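Local atomic coordinates of heterokaryon incompatibility protein s (Podospora anserina, PDB entry 2WVQ), a protein that forms the prion of the [het-s] trait and, by interacting with het-S from incompatible cells, triggers the lethal reaction of heterokaryon incompatibility. Residues Phe29-Leu34 and Ala147-Trp152; Asn23-Cys28 and Glu90-Phe95; Gln46-Ile51 and Ser159-Val164. The protein carries 2 engineered substitutions. One frame throughout, in Å; residues are numbered along the deposited sequence. Where two conformers were deposited one is given.

In the fold
From the N terminus, helix 18-28 runs into strand 32-34, then helices 42-62 and 79-108 follow, and the second partners of interactions 1 and 3 come late, around residues 147-164. Interaction 2 closes the first loop, laying 23-28 against 90-95. Interaction 1 brings 29-34 to 147-152 and pairs the two short strands of the HeLo-type globular domain. Interaction 3 joins helix 42-62 to helix 157-176. None nests inside another; along the chain every pair of contacts crosses, so the closures interlock. They also touch in space: Phe95 meets Phe29, Trp152 and Ile163, while Leu34 packs on Leu49 and Leu160, tying strand and helices into one core.

Interaction 1: Phe29-Leu34 and Ala147-Trp152; sequences FEYVQL and AKKTAW
Tyr31, Trp152 and Lys149 bury the most surface where the chain leaving helix 18-28 meets the extended segment 147-152. The Tyr31 ring, with CG anti to its carbonyl carbon (chi1 -54°), lies along the backbone of residues 148-150. Lys149 CB stands over the centre of one face of the Tyr31 ring in a CH-pi contact, 3.6 Å from its centroid. The Lys149 chain then bends at successive torsions and crosses the Tyr31 side chain at about a right angle, so that Lys149 NZ ends 3.4 Å from Tyr31 CD1.

Beyond the ring, the backbones pair as a short parallel bridge between Val32 and Trp152. Trp152 N donates to Tyr31 O over 2.9 Å, nearly along the C=O axis, and Gln33 N donates to Trp152 O at 2.9 Å in an almost straight bond (177°), though from above the carbonyl plane. Trp152 thus uses both its N-H and its C=O on the backbone of segment 29-34, at Tyr31 and Gln33, the residues flanking Val32. Its CG sits in the crowded position between backbone N and carbonyl carbon (chi1 63°), which places the indole alongside Val32. Val32 CB lies over one face of the six-membered ring of Trp152, offset toward its rim, with Val32 CG1 4.0 Å from Trp152 CZ2.

The strand pair continues through a backbone bond between Gln33 and Leu154. The indole packs on Phe95, Ala98, Gln99 and Ser102 of helix 79-108, while Leu34 and Phe29 turn to helices 42-62 and 157-176.

Interaction 2: Asn23-Cys28 and Glu90-Phe95; sequences NNCVAC and EILLLF. Engineered in segment 23-28: Ala27 (natural residue Asp).
Segments 23-28 and 90-95 are helical and run nearly parallel, their axes crossing at 28° with a closest approach of 9.5 Å. This is helix-helix packing inside the mainly helical, HeLo-family globular domain, with two cysteines of the first helix packed against Ile91, Leu92 and Phe95 of the second, and no hydrogen bond passes between them.

Cys25 and Cys28 both hold SG anti to the carbonyl carbon, and three residues apart they present their side chains along the same helix flank. SG of Cys25 reaches between two neighbours, 3.5 Å from Leu92 CD1 and 3.7 Å from Ile91 CB. The same methyl of Leu92 also meets the second thiol, with CD1 3.9 Å from Cys28 SG, so it bridges the two sulfurs. Leu56 of helix 42-62 packs on both Cys25 and Ile91. On the far side of helix 79-108, Glu90 forms a salt bridge to Arg104 of the second subunit, so this helix also takes part in the dimer.

At Phe95, the methylene CB of Cys28 stands over the centre of one ring face, 3.6 Å from the centroid, while Cys28 SG makes an oblique sulfur-aromatic contact at 4.4 Å from that centroid.

Interaction 3: Gln46-Ile51 and Ser159-Val164; sequences QLRLDI and SLEKIV
Leu49 is the apolar centre of the contact between helices 42-62 and 157-176, whose segments 46-51 and 159-164 run nearly parallel, axes 10.2 Å apart at a 22° angle. The side chains of Leu49 and Leu160 cross obliquely, and their CD2 methyls come to 3.4 Å, tighter than usual for two carbons. Leu49 CD1 touches Val164 CG2, at 3.7 Å, and Ile163 CG2, at 3.9 Å, and also nears Leu160 CD2. Leu160 reaches across because its CG is anti to the backbone N (chi1 179°). Val32 and Leu34 of the adjacent strand pack on Leu49 too, and Leu154 covers Leu160 and Ile163, so this side belongs to the hydrophobic core.

The other side is looser and polar, with one bridging water. Arg48 bends at chi2 and chi3 past Val164, crossing it at about a right angle, with Arg48 NH2 4.1 Å from Val164 CG1. Its guanidinium and the Glu161 carboxylate stop short of a salt bridge, Arg48 NH2 lying 4.3 Å from Glu161 OE2. Water 1 spans them instead: it accepts from Arg48 NE at 2.7 Å and donates weakly to Glu161 OE1. The strongest partner of Arg48 is the carbonyl O of Gly209, bonded to NH1.

The helices are therefore joined chiefly by methyl contacts; with Arg44 close to Arg48 and Asp165 close to Glu161, any net water-mediated attraction between the opposite charges may be modest.

Interaction 1: Phe29-Leu34 and Ala147-Trp152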
loop_
_atom_site.group_PDB
_atom_site.type_symbol
_atom_site.label_atom_id
_atom_site.label_comp_id
_atom_site.label_asym_id
_atom_site.label_seq_id
_atom_site.Cartn_x
_atom_site.Cartn_y
_atom_site.Cartn_z
ATOM N N PHE A 29 -12.241 9.147 3.110
ATOM C CA PHE A 29 -12.817 8.568 4.320
ATOM C C PHE A 29 -14.365 8.457 4.377
ATOM O O PHE A 29 -14.885 7.570 5.035
ATOM C CB PHE A 29 -12.318 9.310 5.580
ATOM C CG PHE A 29 -10.852 9.031 5.960
ATOM C CD1 PHE A 29 -9.802 9.901 5.534
ATOM C CD2 PHE A 29 -10.539 7.969 6.781
ATOM C CE1 PHE A 29 -8.465 9.663 5.887
ATOM C CE2 PHE A 29 -9.191 7.735 7.176
ATOM C CZ PHE A 29 -8.147 8.596 6.713
ATOM N N GLU A 30 -15.074 9.336 3.688
ATOM C CA GLU A 30 -16.532 9.366 3.731
ATOM C C GLU A 30 -17.191 8.217 2.960
ATOM O O GLU A 30 -18.298 7.813 3.269
ATOM C CB GLU A 30 -17.026 10.713 3.212
ATOM C CG GLU A 30 -16.872 11.799 4.269
ATOM C CD GLU A 30 -16.708 13.198 3.719
ATOM O OE1 GLU A 30 -16.124 14.025 4.448
ATOM O OE2 GLU A 30 -17.176 13.479 2.592
ATOM N N TYR A 31 -16.517 7.716 1.943
ATOM C CA TYR A 31 -17.092 6.651 1.111
ATOM C C TYR A 31 -16.891 5.247 1.721
ATOM O O TYR A 31 -17.356 4.249 1.132
ATOM C CB TYR A 31 -16.542 6.753 -0.317
ATOM C CG TYR A 31 -16.742 8.132 -0.904
ATOM C CD1 TYR A 31 -15.692 9.065 -0.931
ATOM C CD2 TYR A 31 -18.000 8.531 -1.395
ATOM C CE1 TYR A 31 -15.886 10.357 -1.456
ATOM C CE2 TYR A 31 -18.198 9.830 -1.916
ATOM C CZ TYR A 31 -17.134 10.731 -1.947
ATOM O OH TYR A 31 -17.321 11.997 -2.480
ATOM N N VAL A 32 -16.212 5.157 2.875
ATOM C CA VAL A 32 -15.857 3.831 3.418
ATOM C C VAL A 32 -16.763 3.192 4.486
ATOM O O VAL A 32 -17.053 3.752 5.545
ATOM C CB VAL A 32 -14.298 3.530 3.567
ATOM C CG1 VAL A 32 -13.408 4.773 3.566
ATOM C CG2 VAL A 32 -13.970 2.500 4.685
ATOM N N GLN A 33 -17.231 1.999 4.117
ATOM C CA GLN A 33 -18.068 1.151 4.943
ATOM C C GLN A 33 -17.221 0.022 5.551
ATOM O O GLN A 33 -16.137 -0.303 5.051
ATOM C CB GLN A 33 -19.154 0.520 4.078
ATOM C CG GLN A 33 -20.180 1.456 3.467
ATOM C CD GLN A 33 -20.910 0.794 2.308
ATOM O OE1 GLN A 33 -21.884 1.314 1.794
ATOM N NE2 GLN A 33 -20.432 -0.375 1.901
ATOM N N LEU A 34 -17.689 -0.557 6.661
ATOM C CA LEU A 34 -17.013 -1.726 7.216
ATOM C C LEU A 34 -17.939 -2.938 7.097
ATOM O O LEU A 34 -19.118 -2.864 7.430
ATOM C CB LEU A 34 -16.565 -1.516 8.671
ATOM C CG LEU A 34 -15.556 -0.385 8.937
ATOM C CD1 LEU A 34 -15.075 -0.486 10.367
ATOM C CD2 LEU A 34 -14.374 -0.446 7.970
ATOM N N ALA A 147 -21.261 16.115 -5.544
ATOM C CA ALA A 147 -20.778 14.997 -6.359
ATOM C C ALA A 147 -20.269 13.878 -5.466
ATOM O O ALA A 147 -19.435 14.118 -4.576
ATOM C CB ALA A 147 -19.685 15.464 -7.324
ATOM N N LYS A 148 -20.796 12.673 -5.688
ATOM C CA LYS A 148 -20.388 11.483 -4.931
ATOM C C LYS A 148 -19.456 10.556 -5.736
ATOM O O LYS A 148 -19.512 10.519 -6.973
ATOM C CB LYS A 148 -21.616 10.689 -4.452
ATOM C CG LYS A 148 -22.145 11.076 -3.063
ATOM C CD LYS A 148 -23.133 10.012 -2.538
ATOM C CE LYS A 148 -24.191 10.602 -1.577
ATOM N NZ LYS A 148 -25.045 11.706 -2.160
ATOM N N LYS A 149 -18.578 9.859 -5.004
ATOM C CA LYS A 149 -17.865 8.658 -5.464
ATOM C C LYS A 149 -18.683 7.444 -5.002
ATOM O O LYS A 149 -19.467 7.549 -4.046
ATOM C CB LYS A 149 -16.447 8.617 -4.856
ATOM C CG LYS A 149 -15.362 9.275 -5.723
ATOM C CD LYS A 149 -14.305 10.052 -4.904
ATOM C CE LYS A 149 -13.064 9.230 -4.473
ATOM N NZ LYS A 149 -13.219 8.527 -3.144
ATOM N N THR A 150 -18.509 6.301 -5.674
ATOM C CA THR A 150 -19.114 5.023 -5.238
ATOM C C THR A 150 -18.649 4.647 -3.815
ATOM O O THR A 150 -17.439 4.641 -3.547
ATOM C CB THR A 150 -18.774 3.840 -6.221
ATOM O OG1 THR A 150 -17.348 3.628 -6.275
ATOM C CG2 THR A 150 -19.322 4.109 -7.649
ATOM N N ALA A 151 -19.604 4.370 -2.923
ATOM C CA ALA A 151 -19.327 3.870 -1.567
ATOM C C ALA A 151 -18.778 2.455 -1.667
ATOM O O ALA A 151 -19.186 1.691 -2.538
ATOM C CB ALA A 151 -20.582 3.905 -0.693
ATOM N N TRP A 152 -17.828 2.118 -0.803
ATOM C CA TRP A 152 -17.160 0.838 -0.897
ATOM C C TRP A 152 -16.777 0.343 0.502
ATOM O O TRP A 152 -16.567 1.126 1.416
ATOM C CB TRP A 152 -15.958 0.942 -1.854
ATOM C CG TRP A 152 -14.934 1.898 -1.339
ATOM C CD1 TRP A 152 -14.935 3.253 -1.476
ATOM C CD2 TRP A 152 -13.781 1.568 -0.569
ATOM N NE1 TRP A 152 -13.841 3.789 -0.834
ATOM C CE2 TRP A 152 -13.108 2.774 -0.286
ATOM C CE3 TRP A 152 -13.235 0.365 -0.108
ATOM C CZ2 TRP A 152 -11.940 2.813 0.456
ATOM C CZ3 TRP A 152 -12.089 0.410 0.624
ATOM C CH2 TRP A 152 -11.447 1.619 0.905
#

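Interaction 2: Asn23-Cys28 and Glu90-Phe95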
loop_
_atom_site.group_PDB
_atom_site.type_symbol
_atom_site.label_atom_id
_atom_site.label_comp_id
_atom_site.label_asym_id
_atom_site.label_seq_id
_atom_site.Cartn_x
_atom_site.Cartn_y
_atom_site.Cartn_z
ATOM N N ASN A 23 -7.834 17.970 0.148
ATOM C CA ASN A 23 -9.295 17.940 0.402
ATOM C C ASN A 23 -9.938 16.649 -0.124
ATOM O O ASN A 23 -10.835 16.105 0.506
ATOM C CB ASN A 23 -10.028 19.203 -0.105
ATOM C CG ASN A 23 -9.644 20.478 0.696
ATOM O OD1 ASN A 23 -9.540 20.452 1.929
ATOM N ND2 ASN A 23 -9.377 21.556 -0.016
ATOM N N ASN A 24 -9.419 16.160 -1.243
ATOM C CA ASN A 24 -9.788 14.819 -1.782
ATOM C C ASN A 24 -9.474 13.624 -0.875
ATOM O O ASN A 24 -10.305 12.706 -0.759
ATOM C CB ASN A 24 -9.228 14.656 -3.212
ATOM C CG ASN A 24 -9.894 15.633 -4.204
ATOM O OD1 ASN A 24 -10.974 16.166 -3.921
ATOM N ND2 ASN A 24 -9.270 15.860 -5.361
ATOM N N CYS A 25 -8.304 13.644 -0.237
ATOM C CA CYS A 25 -7.871 12.676 0.762
ATOM C C CYS A 25 -8.858 12.596 1.929
ATOM O O CYS A 25 -9.320 11.497 2.321
ATOM C CB CYS A 25 -6.438 12.984 1.300
ATOM S SG CYS A 25 -5.035 12.710 0.167
ATOM N N VAL A 26 -9.175 13.754 2.501
ATOM C CA VAL A 26 -10.131 13.805 3.645
ATOM C C VAL A 26 -11.486 13.240 3.180
ATOM O O VAL A 26 -12.079 12.391 3.845
ATOM C CB VAL A 26 -10.276 15.243 4.236
ATOM C CG1 VAL A 26 -11.403 15.274 5.401
ATOM C CG2 VAL A 26 -8.915 15.740 4.753
ATOM N N ALA A 27 -11.931 13.647 1.994
ATOM C CA ALA A 27 -13.201 13.141 1.454
ATOM C C ALA A 27 -13.227 11.622 1.175
ATOM O O ALA A 27 -14.324 11.028 1.198
ATOM C CB ALA A 27 -13.645 13.937 0.242
ATOM N N CYS A 28 -12.058 11.002 0.961
ATOM C CA CYS A 28 -11.925 9.522 0.753
ATOM C C CYS A 28 -12.507 8.716 1.882
ATOM O O CYS A 28 -13.146 7.712 1.631
ATOM C CB CYS A 28 -10.480 9.072 0.570
ATOM S SG CYS A 28 -9.756 9.312 -1.101
ATOM N N GLU A 90 0.249 9.992 -2.602
ATOM C CA GLU A 90 0.376 8.637 -2.043
ATOM C C GLU A 90 -0.797 8.199 -1.106
ATOM O O GLU A 90 -1.205 7.028 -1.141
ATOM C CB GLU A 90 1.752 8.429 -1.411
ATOM C CG GLU A 90 2.315 7.010 -1.765
ATOM C CD GLU A 90 3.648 6.706 -1.151
ATOM O OE1 GLU A 90 3.826 5.568 -0.663
ATOM O OE2 GLU A 90 4.533 7.600 -1.158
ATOM N N ILE A 91 -1.381 9.118 -0.321
ATOM C CA ILE A 91 -2.624 8.773 0.444
ATOM C C ILE A 91 -3.765 8.403 -0.529
ATOM O O ILE A 91 -4.495 7.423 -0.297
ATOM C CB ILE A 91 -3.080 9.904 1.482
ATOM C CG1 ILE A 91 -2.052 10.051 2.589
ATOM C CG2 ILE A 91 -4.460 9.575 2.122
ATOM C CD1 ILE A 91 -2.133 11.374 3.395
ATOM N N LEU A 92 -3.893 9.164 -1.617
ATOM C CA LEU A 92 -4.843 8.857 -2.683
ATOM C C LEU A 92 -4.677 7.460 -3.318
ATOM O O LEU A 92 -5.677 6.754 -3.521
ATOM C CB LEU A 92 -4.848 9.943 -3.768
ATOM C CG LEU A 92 -5.933 11.062 -3.775
ATOM C CD1 LEU A 92 -6.720 11.235 -2.521
ATOM C CD2 LEU A 92 -5.491 12.420 -4.350
ATOM N N LEU A 93 -3.430 7.108 -3.653
ATOM C CA LEU A 93 -3.056 5.749 -4.144
ATOM C C LEU A 93 -3.433 4.637 -3.138
ATOM O O LEU A 93 -3.851 3.543 -3.529
ATOM C CB LEU A 93 -1.550 5.704 -4.435
ATOM C CG LEU A 93 -0.928 5.879 -5.822
ATOM C CD1 LEU A 93 -1.803 6.605 -6.818
ATOM C CD2 LEU A 93 0.443 6.512 -5.733
ATOM N N LEU A 94 -3.213 4.916 -1.867
ATOM C CA LEU A 94 -3.599 4.075 -0.744
ATOM C C LEU A 94 -5.087 3.672 -0.757
ATOM O O LEU A 94 -5.440 2.507 -0.546
ATOM C CB LEU A 94 -3.263 4.830 0.571
ATOM C CG LEU A 94 -3.338 4.098 1.906
ATOM C CD1 LEU A 94 -2.508 2.795 1.771
ATOM C CD2 LEU A 94 -2.753 4.989 3.014
ATOM N N PHE A 95 -5.949 4.656 -0.989
ATOM C CA PHE A 95 -7.389 4.476 -1.056
ATOM C C PHE A 95 -7.801 3.829 -2.402
ATOM O O PHE A 95 -8.677 2.959 -2.433
ATOM C CB PHE A 95 -8.107 5.840 -0.830
ATOM C CG PHE A 95 -8.235 6.238 0.632
ATOM C CD1 PHE A 95 -7.402 7.229 1.189
ATOM C CD2 PHE A 95 -9.190 5.619 1.449
ATOM C CE1 PHE A 95 -7.500 7.580 2.569
ATOM C CE2 PHE A 95 -9.348 5.991 2.845
ATOM C CZ PHE A 95 -8.499 6.963 3.397
#

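Interaction 3: Gln46-Ile51 and Ser159-Val164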
loop_
_atom_site.group_PDB
_atom_site.type_symbol
_atom_site.label_atom_id
_atom_site.label_comp_id
_atom_site.label_asym_id
_atom_site.label_seq_id
_atom_site.Cartn_x
_atom_site.Cartn_y
_atom_site.Cartn_z
ATOM N N GLN A 46 -14.261 1.717 13.347
ATOM C CA GLN A 46 -14.841 2.926 12.767
ATOM C C GLN A 46 -14.277 4.183 13.453
ATOM O O GLN A 46 -13.837 5.090 12.752
ATOM C CB GLN A 46 -16.370 2.905 12.830
ATOM C CG GLN A 46 -17.052 4.168 12.263
ATOM C CD GLN A 46 -16.766 4.376 10.791
ATOM O OE1 GLN A 46 -17.184 3.577 9.962
ATOM N NE2 GLN A 46 -16.033 5.449 10.458
ATOM N N LEU A 47 -14.231 4.199 14.785
ATOM C CA LEU A 47 -13.606 5.322 15.517
ATOM C C LEU A 47 -12.111 5.530 15.167
ATOM O O LEU A 47 -11.659 6.673 15.122
ATOM C CB LEU A 47 -13.835 5.217 17.040
ATOM C CG LEU A 47 -15.296 5.358 17.532
ATOM C CD1 LEU A 47 -15.460 4.985 18.978
ATOM C CD2 LEU A 47 -15.884 6.744 17.275
ATOM N N ARG A 48 -11.352 4.439 14.954
ATOM C CA ARG A 48 -9.941 4.508 14.526
ATOM C C ARG A 48 -9.805 5.215 13.162
ATOM O O ARG A 48 -8.911 6.059 12.977
ATOM C CB ARG A 48 -9.294 3.117 14.409
ATOM C CG ARG A 48 -9.326 2.227 15.599
ATOM C CD ARG A 48 -8.094 2.382 16.481
ATOM N NE ARG A 48 -6.843 1.985 15.827
ATOM C CZ ARG A 48 -5.635 2.135 16.380
ATOM N NH1 ARG A 48 -5.519 2.679 17.594
ATOM N NH2 ARG A 48 -4.540 1.744 15.726
ATOM N N LEU A 49 -10.691 4.876 12.223
ATOM C CA LEU A 49 -10.823 5.588 10.940
ATOM C C LEU A 49 -11.200 7.096 11.072
ATOM O O LEU A 49 -10.613 7.956 10.388
ATOM C CB LEU A 49 -11.847 4.877 10.051
ATOM C CG LEU A 49 -11.599 4.244 8.669
ATOM C CD1 LEU A 49 -10.145 3.813 8.293
ATOM C CD2 LEU A 49 -12.594 3.110 8.436
ATOM N N ASP A 50 -12.177 7.404 11.925
ATOM C CA ASP A 50 -12.611 8.799 12.149
ATOM C C ASP A 50 -11.471 9.625 12.751
ATOM O O ASP A 50 -11.335 10.806 12.445
ATOM C CB ASP A 50 -13.837 8.886 13.084
ATOM C CG ASP A 50 -15.073 8.088 12.577
ATOM O OD1 ASP A 50 -15.909 7.738 13.439
ATOM O OD2 ASP A 50 -15.251 7.836 11.356
ATOM N N ILE A 51 -10.689 9.008 13.633
ATOM C CA ILE A 51 -9.523 9.647 14.244
ATOM C C ILE A 51 -8.395 9.917 13.258
ATOM O O ILE A 51 -7.794 11.003 13.317
ATOM C CB ILE A 51 -9.034 8.909 15.507
ATOM C CG1 ILE A 51 -10.050 9.089 16.634
ATOM C CG2 ILE A 51 -7.665 9.409 15.969
ATOM C CD1 ILE A 51 -9.895 8.041 17.704
ATOM N N SER A 159 -7.013 -4.783 5.850
ATOM C CA SER A 159 -7.254 -3.652 4.972
ATOM C C SER A 159 -7.474 -2.347 5.768
ATOM O O SER A 159 -7.044 -1.260 5.331
ATOM C CB SER A 159 -8.485 -3.926 4.099
ATOM O OG SER A 159 -8.247 -4.974 3.164
ATOM N N LEU A 160 -8.195 -2.450 6.892
ATOM C CA LEU A 160 -8.472 -1.302 7.775
ATOM C C LEU A 160 -7.194 -0.855 8.457
ATOM O O LEU A 160 -6.872 0.331 8.465
ATOM C CB LEU A 160 -9.512 -1.686 8.833
ATOM C CG LEU A 160 -10.071 -0.789 9.972
ATOM C CD1 LEU A 160 -9.065 -0.223 10.943
ATOM C CD2 LEU A 160 -10.984 0.282 9.450
ATOM N N GLU A 161 -6.473 -1.818 9.030
ATOM C CA GLU A 161 -5.172 -1.553 9.653
ATOM C C GLU A 161 -4.200 -0.917 8.675
ATOM O O GLU A 161 -3.518 0.048 9.033
ATOM C CB GLU A 161 -4.551 -2.825 10.244
ATOM C CG GLU A 161 -5.261 -3.371 11.490
ATOM C CD GLU A 161 -5.470 -2.336 12.607
ATOM O OE1 GLU A 161 -6.422 -2.527 13.406
ATOM O OE2 GLU A 161 -4.703 -1.340 12.698
ATOM N N LYS A 162 -4.147 -1.439 7.447
ATOM C CA LYS A 162 -3.291 -0.853 6.406
ATOM C C LYS A 162 -3.613 0.623 6.168
ATOM O O LYS A 162 -2.703 1.407 6.069
ATOM C CB LYS A 162 -3.370 -1.641 5.106
ATOM C CG LYS A 162 -2.370 -1.220 4.047
ATOM C CD LYS A 162 -1.856 -2.483 3.287
ATOM C CE LYS A 162 -2.600 -2.714 1.966
ATOM N NZ LYS A 162 -2.843 -4.175 1.617
ATOM N N ILE A 163 -4.891 0.984 6.072
ATOM C CA ILE A 163 -5.282 2.398 5.927
ATOM C C ILE A 163 -4.905 3.229 7.155
ATOM O O ILE A 163 -4.301 4.289 7.020
ATOM C CB ILE A 163 -6.796 2.587 5.636
ATOM C CG1 ILE A 163 -7.139 2.011 4.257
ATOM C CG2 ILE A 163 -7.201 4.119 5.777
ATOM C CD1 ILE A 163 -8.521 2.276 3.819
ATOM N N VAL A 164 -5.297 2.755 8.335
ATOM C CA VAL A 164 -5.126 3.515 9.557
ATOM C C VAL A 164 -3.650 3.768 9.837
ATOM O O VAL A 164 -3.258 4.932 10.066
ATOM C CB VAL A 164 -5.856 2.843 10.769
ATOM C CG1 VAL A 164 -5.289 3.321 12.062
ATOM C CG2 VAL A 164 -7.383 3.126 10.695
HETATM O O HOH W 1 -6.941 0.249 13.801
#